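PDB 4ZOH: putative oxidoreductase molybdopterin-binding subunit from Sulfolobus tokodaii, which probably serves as the large catalytic subunit of a molybdenum hydroxylase of the xanthine dehydrogenase and aldehyde oxidase family, binding a pterin cytosine dinucleotide. Local coordinates for residues 243-255 against 625-639. Residues are numbered along the deposited sequence; the frame is centred on the assembly and turned at random.
Sequences PTRTEEFISAGHG and FDENGQLLTTNFQDY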
loop_
_atom_site.group_PDB
_atom_site.type_symbol
_atom_site.label_atom_id
_atom_site.label_comp_id
_atom_site.label_asym_id
_atom_site.label_seq_id
_atom_site.Cartn_x
_atom_site.Cartn_y
_atom_site.Cartn_z
ATOM N N PRO A 243 12.316 -12.342 -8.686
ATOM C CA PRO A 243 12.976 -13.300 -9.602
ATOM C C PRO A 243 12.030 -14.396 -10.073
ATOM O O PRO A 243 11.044 -14.746 -9.352
ATOM C CB PRO A 243 14.109 -13.884 -8.740
ATOM C CG PRO A 243 13.515 -13.804 -7.359
ATOM C CD PRO A 243 12.748 -12.539 -7.294
ATOM N N THR A 244 12.274 -14.921 -11.261
ATOM C CA THR A 244 11.613 -16.181 -11.626
ATOM C C THR A 244 12.192 -17.334 -10.772
ATOM O O THR A 244 13.263 -17.201 -10.098
ATOM C CB THR A 244 11.830 -16.521 -13.090
ATOM O OG1 THR A 244 13.197 -16.889 -13.245
ATOM C CG2 THR A 244 11.463 -15.299 -14.028
ATOM N N ARG A 245 11.514 -18.469 -10.770
ATOM C CA ARG A 245 12.009 -19.605 -9.932
ATOM C C ARG A 245 13.324 -20.168 -10.563
ATOM O O ARG A 245 14.215 -20.599 -9.841
ATOM C CB ARG A 245 10.917 -20.724 -9.814
ATOM C CG ARG A 245 11.376 -22.017 -9.135
ATOM C CD ARG A 245 11.930 -21.807 -7.732
ATOM N NE ARG A 245 10.806 -21.319 -6.946
ATOM C CZ ARG A 245 10.764 -21.184 -5.626
ATOM N NH1 ARG A 245 11.862 -21.409 -4.887
ATOM N NH2 ARG A 245 9.624 -20.749 -5.048
ATOM N N THR A 246 13.422 -20.177 -11.891
ATOM C CA THR A 246 14.741 -20.499 -12.557
ATOM C C THR A 246 15.870 -19.628 -11.992
ATOM O O THR A 246 16.904 -20.140 -11.506
ATOM C CB THR A 246 14.665 -20.470 -14.083
ATOM O OG1 THR A 246 13.645 -21.385 -14.492
ATOM C CG2 THR A 246 16.002 -20.861 -14.761
ATOM N N GLU A 247 15.640 -18.323 -11.945
ATOM C CA GLU A 247 16.601 -17.432 -11.312
ATOM C C GLU A 247 16.924 -17.837 -9.892
ATOM O O GLU A 247 18.114 -17.835 -9.470
ATOM C CB GLU A 247 16.046 -15.980 -11.308
ATOM C CG GLU A 247 16.092 -15.344 -12.709
ATOM C CD GLU A 247 15.689 -13.887 -12.614
ATOM O OE1 GLU A 247 16.529 -13.019 -12.267
ATOM O OE2 GLU A 247 14.513 -13.647 -12.855
ATOM N N GLU A 248 15.865 -18.137 -9.112
ATOM C CA GLU A 248 16.066 -18.418 -7.711
ATOM C C GLU A 248 17.004 -19.653 -7.637
ATOM O O GLU A 248 17.985 -19.620 -6.956
ATOM C CB GLU A 248 14.696 -18.714 -7.003
ATOM C CG GLU A 248 14.835 -18.694 -5.495
ATOM C CD GLU A 248 14.948 -17.305 -4.876
ATOM O OE1 GLU A 248 14.761 -17.250 -3.636
ATOM O OE2 GLU A 248 15.216 -16.247 -5.600
ATOM N N PHE A 249 16.709 -20.708 -8.397
ATOM C CA PHE A 249 17.505 -21.942 -8.311
ATOM C C PHE A 249 18.966 -21.697 -8.602
ATOM O O PHE A 249 19.798 -22.211 -7.912
ATOM C CB PHE A 249 16.974 -23.025 -9.285
ATOM C CG PHE A 249 15.908 -23.879 -8.674
ATOM C CD1 PHE A 249 16.222 -24.691 -7.575
ATOM C CD2 PHE A 249 14.597 -23.868 -9.178
ATOM C CE1 PHE A 249 15.265 -25.483 -6.963
ATOM C CE2 PHE A 249 13.637 -24.678 -8.594
ATOM C CZ PHE A 249 13.956 -25.487 -7.490
ATOM N N ILE A 250 19.230 -20.843 -9.599
ATOM C CA ILE A 250 20.562 -20.569 -10.084
ATOM C C ILE A 250 21.364 -19.616 -9.176
ATOM O O ILE A 250 22.610 -19.649 -9.132
ATOM C CB ILE A 250 20.320 -20.130 -11.526
ATOM C CG1 ILE A 250 20.379 -21.347 -12.421
ATOM C CG2 ILE A 250 21.052 -18.902 -11.965
ATOM C CD1 ILE A 250 19.700 -21.084 -13.732
ATOM N N SER A 251 20.662 -18.799 -8.409
ATOM C CA SER A 251 21.345 -17.745 -7.652
ATOM C C SER A 251 21.211 -17.784 -6.152
ATOM O O SER A 251 21.824 -16.976 -5.444
ATOM C CB SER A 251 20.875 -16.369 -8.186
ATOM O OG SER A 251 19.464 -16.226 -8.119
ATOM N N ALA A 252 20.351 -18.637 -5.603
ATOM C CA ALA A 252 20.111 -18.448 -4.167
ATOM C C ALA A 252 19.679 -19.740 -3.506
ATOM O O ALA A 252 19.149 -20.647 -4.193
ATOM C CB ALA A 252 19.121 -17.341 -3.913
ATOM N N GLY A 253 19.914 -19.781 -2.195
ATOM C CA GLY A 253 19.595 -20.889 -1.313
ATOM C C GLY A 253 20.437 -22.161 -1.445
ATOM O O GLY A 253 20.033 -23.187 -0.887
ATOM N N HIS A 254 21.600 -22.114 -2.128
ATOM C CA HIS A 254 22.563 -23.257 -2.121
ATOM C C HIS A 254 23.198 -23.442 -0.774
ATOM O O HIS A 254 23.627 -22.479 -0.169
ATOM C CB HIS A 254 23.669 -23.070 -3.164
ATOM C CG HIS A 254 23.169 -23.006 -4.561
ATOM N ND1 HIS A 254 23.863 -23.556 -5.625
ATOM C CD2 HIS A 254 22.030 -22.481 -5.079
ATOM C CE1 HIS A 254 23.172 -23.370 -6.741
ATOM N NE2 HIS A 254 22.047 -22.725 -6.439
ATOM N N GLY A 255 23.207 -24.679 -0.260
ATOM C CA GLY A 255 23.778 -24.913 1.078
ATOM C C GLY A 255 24.450 -26.259 1.136
ATOM O O GLY A 255 24.498 -26.959 0.124
ATOM N N PHE A 625 26.387 -29.421 -11.102
ATOM C CA PHE A 625 26.789 -28.569 -12.243
ATOM C C PHE A 625 27.359 -29.369 -13.369
ATOM O O PHE A 625 28.058 -30.323 -13.145
ATOM C CB PHE A 625 27.826 -27.558 -11.784
ATOM C CG PHE A 625 27.326 -26.684 -10.681
ATOM C CD1 PHE A 625 26.650 -25.485 -10.978
ATOM C CD2 PHE A 625 27.486 -27.063 -9.333
ATOM C CE1 PHE A 625 26.195 -24.664 -9.953
ATOM C CE2 PHE A 625 26.983 -26.254 -8.305
ATOM C CZ PHE A 625 26.324 -25.063 -8.624
ATOM N N ASP A 626 27.062 -29.025 -14.595
ATOM C CA ASP A 626 27.792 -29.686 -15.650
ATOM C C ASP A 626 29.230 -29.063 -15.695
ATOM O O ASP A 626 29.587 -28.126 -14.923
ATOM C CB ASP A 626 27.042 -29.541 -16.954
ATOM C CG ASP A 626 27.078 -28.085 -17.469
ATOM O OD1 ASP A 626 27.865 -27.254 -16.972
ATOM O OD2 ASP A 626 26.330 -27.773 -18.381
ATOM N N GLU A 627 30.080 -29.574 -16.572
ATOM C CA GLU A 627 31.468 -29.150 -16.542
ATOM C C GLU A 627 31.687 -27.729 -17.146
ATOM O O GLU A 627 32.740 -27.157 -16.953
ATOM C CB GLU A 627 32.352 -30.206 -17.199
ATOM C CG GLU A 627 32.558 -29.931 -18.668
ATOM C CD GLU A 627 32.293 -31.135 -19.520
ATOM O OE1 GLU A 627 32.700 -32.252 -19.110
ATOM O OE2 GLU A 627 31.678 -30.950 -20.596
ATOM N N ASN A 628 30.683 -27.168 -17.823
ATOM C CA ASN A 628 30.608 -25.715 -18.090
ATOM C C ASN A 628 30.147 -24.846 -16.913
ATOM O O ASN A 628 29.797 -23.679 -17.125
ATOM C CB ASN A 628 29.644 -25.472 -19.215
ATOM C CG ASN A 628 30.044 -26.180 -20.466
ATOM O OD1 ASN A 628 31.201 -26.233 -20.782
ATOM N ND2 ASN A 628 29.087 -26.720 -21.185
ATOM N N GLY A 629 30.056 -25.426 -15.703
ATOM C CA GLY A 629 29.597 -24.703 -14.501
ATOM C C GLY A 629 28.120 -24.267 -14.552
ATOM O O GLY A 629 27.775 -23.321 -13.859
ATOM N N GLN A 630 27.279 -24.926 -15.384
ATOM C CA GLN A 630 25.810 -24.715 -15.429
ATOM C C GLN A 630 25.131 -25.688 -14.467
ATOM O O GLN A 630 25.318 -26.916 -14.550
ATOM C CB GLN A 630 25.162 -25.005 -16.798
ATOM C CG GLN A 630 25.893 -24.578 -18.060
ATOM C CD GLN A 630 25.890 -23.103 -18.249
ATOM O OE1 GLN A 630 26.685 -22.379 -17.644
ATOM N NE2 GLN A 630 25.029 -22.642 -19.120
ATOM N N LEU A 631 24.320 -25.123 -13.588
ATOM C CA LEU A 631 23.500 -25.911 -12.676
ATOM C C LEU A 631 22.546 -26.772 -13.514
ATOM O O LEU A 631 21.852 -26.263 -14.395
ATOM C CB LEU A 631 22.753 -24.965 -11.728
ATOM C CG LEU A 631 21.711 -25.563 -10.794
ATOM C CD1 LEU A 631 22.385 -26.616 -9.874
ATOM C CD2 LEU A 631 21.049 -24.426 -9.987
ATOM N N LEU A 632 22.563 -28.078 -13.287
ATOM C CA LEU A 632 21.748 -29.051 -14.074
ATOM C C LEU A 632 20.287 -29.051 -13.622
ATOM O O LEU A 632 19.404 -29.462 -14.348
ATOM C CB LEU A 632 22.327 -30.492 -13.943
ATOM C CG LEU A 632 23.609 -30.755 -14.740
ATOM C CD1 LEU A 632 24.266 -32.063 -14.270
ATOM C CD2 LEU A 632 23.390 -30.819 -16.252
ATOM N N THR A 633 20.022 -28.562 -12.414
ATOM C CA THR A 633 18.676 -28.724 -11.841
ATOM C C THR A 633 18.066 -27.351 -11.521
ATOM O O THR A 633 18.249 -26.828 -10.461
ATOM C CB THR A 633 18.700 -29.714 -10.628
ATOM O OG1 THR A 633 19.535 -29.157 -9.637
ATOM C CG2 THR A 633 19.319 -31.045 -11.043
ATOM N N THR A 634 17.333 -26.770 -12.449
ATOM C CA THR A 634 16.949 -25.384 -12.247
ATOM C C THR A 634 15.404 -25.156 -12.178
ATOM O O THR A 634 14.936 -24.032 -12.377
ATOM C CB THR A 634 17.589 -24.482 -13.345
ATOM O OG1 THR A 634 16.993 -24.809 -14.588
ATOM C CG2 THR A 634 19.084 -24.697 -13.458
ATOM N N ASN A 635 14.643 -26.203 -11.869
ATOM C CA ASN A 635 13.180 -26.112 -11.742
ATOM C C ASN A 635 12.679 -27.220 -10.863
ATOM O O ASN A 635 13.440 -28.108 -10.512
ATOM C CB ASN A 635 12.519 -26.179 -13.094
ATOM C CG ASN A 635 12.931 -27.399 -13.823
ATOM O OD1 ASN A 635 12.626 -28.518 -13.399
ATOM N ND2 ASN A 635 13.707 -27.205 -14.886
ATOM N N PHE A 636 11.417 -27.127 -10.428
ATOM C CA PHE A 636 10.851 -28.126 -9.513
ATOM C C PHE A 636 10.620 -29.500 -10.132
ATOM O O PHE A 636 10.376 -30.441 -9.393
ATOM C CB PHE A 636 9.592 -27.638 -8.803
ATOM C CG PHE A 636 9.863 -26.721 -7.675
ATOM C CD1 PHE A 636 10.711 -27.098 -6.643
ATOM C CD2 PHE A 636 9.275 -25.435 -7.657
ATOM C CE1 PHE A 636 10.947 -26.231 -5.571
ATOM C CE2 PHE A 636 9.487 -24.586 -6.581
ATOM C CZ PHE A 636 10.320 -24.975 -5.521
ATOM N N GLN A 637 10.751 -29.623 -11.448
ATOM C CA GLN A 637 10.795 -30.961 -12.090
ATOM C C GLN A 637 12.168 -31.536 -11.853
ATOM O O GLN A 637 12.226 -32.580 -11.256
ATOM C CB GLN A 637 10.414 -30.898 -13.579
ATOM C CG GLN A 637 10.747 -32.116 -14.424
ATOM C CD GLN A 637 10.677 -31.778 -15.909
ATOM O OE1 GLN A 637 9.624 -31.821 -16.523
ATOM N NE2 GLN A 637 11.810 -31.410 -16.485
ATOM N N ASP A 638 13.263 -30.829 -12.226
ATOM C CA ASP A 638 14.630 -31.401 -12.112
ATOM C C ASP A 638 15.291 -31.286 -10.726
ATOM O O ASP A 638 16.268 -31.968 -10.442
ATOM C CB ASP A 638 15.606 -30.831 -13.167
ATOM C CG ASP A 638 15.027 -30.794 -14.541
ATOM O OD1 ASP A 638 14.290 -31.722 -14.927
ATOM O OD2 ASP A 638 15.293 -29.809 -15.257
ATOM N N TYR A 639 14.807 -30.382 -9.872
ATOM C CA TYR A 639 15.238 -30.345 -8.471
ATOM C C TYR A 639 14.082 -30.890 -7.622
ATOM O O TYR A 639 13.154 -30.162 -7.305
ATOM C CB TYR A 639 15.663 -28.948 -8.006
ATOM C CG TYR A 639 16.311 -29.027 -6.650
ATOM C CD1 TYR A 639 17.649 -29.366 -6.524
ATOM C CD2 TYR A 639 15.572 -28.799 -5.499
ATOM C CE1 TYR A 639 18.244 -29.462 -5.259
ATOM C CE2 TYR A 639 16.140 -28.910 -4.257
ATOM C CZ TYR A 639 17.488 -29.272 -4.150
ATOM O OH TYR A 639 18.015 -29.366 -2.892
HETATM O O HOH W 1 12.475 -22.904 -12.027
HETATM O O HOH W 2 14.439 -23.994 -15.479
#
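Phe249, from the helix 245-251, pushes its ring into the loop 633-639 and meets Phe636 in a T-shaped (edge-to-face) pair. Phe249 CZ stands over the rim of one Phe636 face, 3.6 Å from Phe636 CE1, with the ring planes 79° apart. Beside it CE1 of Phe249 lies 3.6 Å from CD2 of Tyr639, the two rings turned obliquely, which completes an aromatic cluster of three. CG of Tyr639 is swung anti to its own backbone N (chi1 -170°), a setting that brings its CB and CD2 against Phe249 CE1 while the hydroxyl bonds Ile161 N. Further along Phe636, CE2 comes 3.5 Å from NE of Arg245, over one guanidinium face; the charged group also bonds Pro164 O and the backbone of another protein chain.

At the end of the helix, Leu631 CD2 packs on the backbone of Phe249 and on Ile250 CG1, 4.0 Å away. Phe249 O accepts a 2.7 Å hydrogen bond from His254 NE2, nearly along the C=O axis. Replacing Phe249 with an alanine would probably open a gap between Phe636 and Tyr639 and leave the Phe636 ring freer to turn.

No direct hydrogen bond crosses the contact; two waters bridge the threonines, beside a CA-H...O contact from Thr246 CA to Thr634 O. Water 1 donates to Thr246 OG1 and Thr634 O, water 2 joins the two hydroxyls, and Thr246 OG1 also bonds an acidic side chain of another protein chain. Joining helix 245-251 to the loop between helix 600-619 and strand 651-655, the seam is thus an aromatic core with a hydrated margin, its cohesion probably resting mainly on shape and apolar burial.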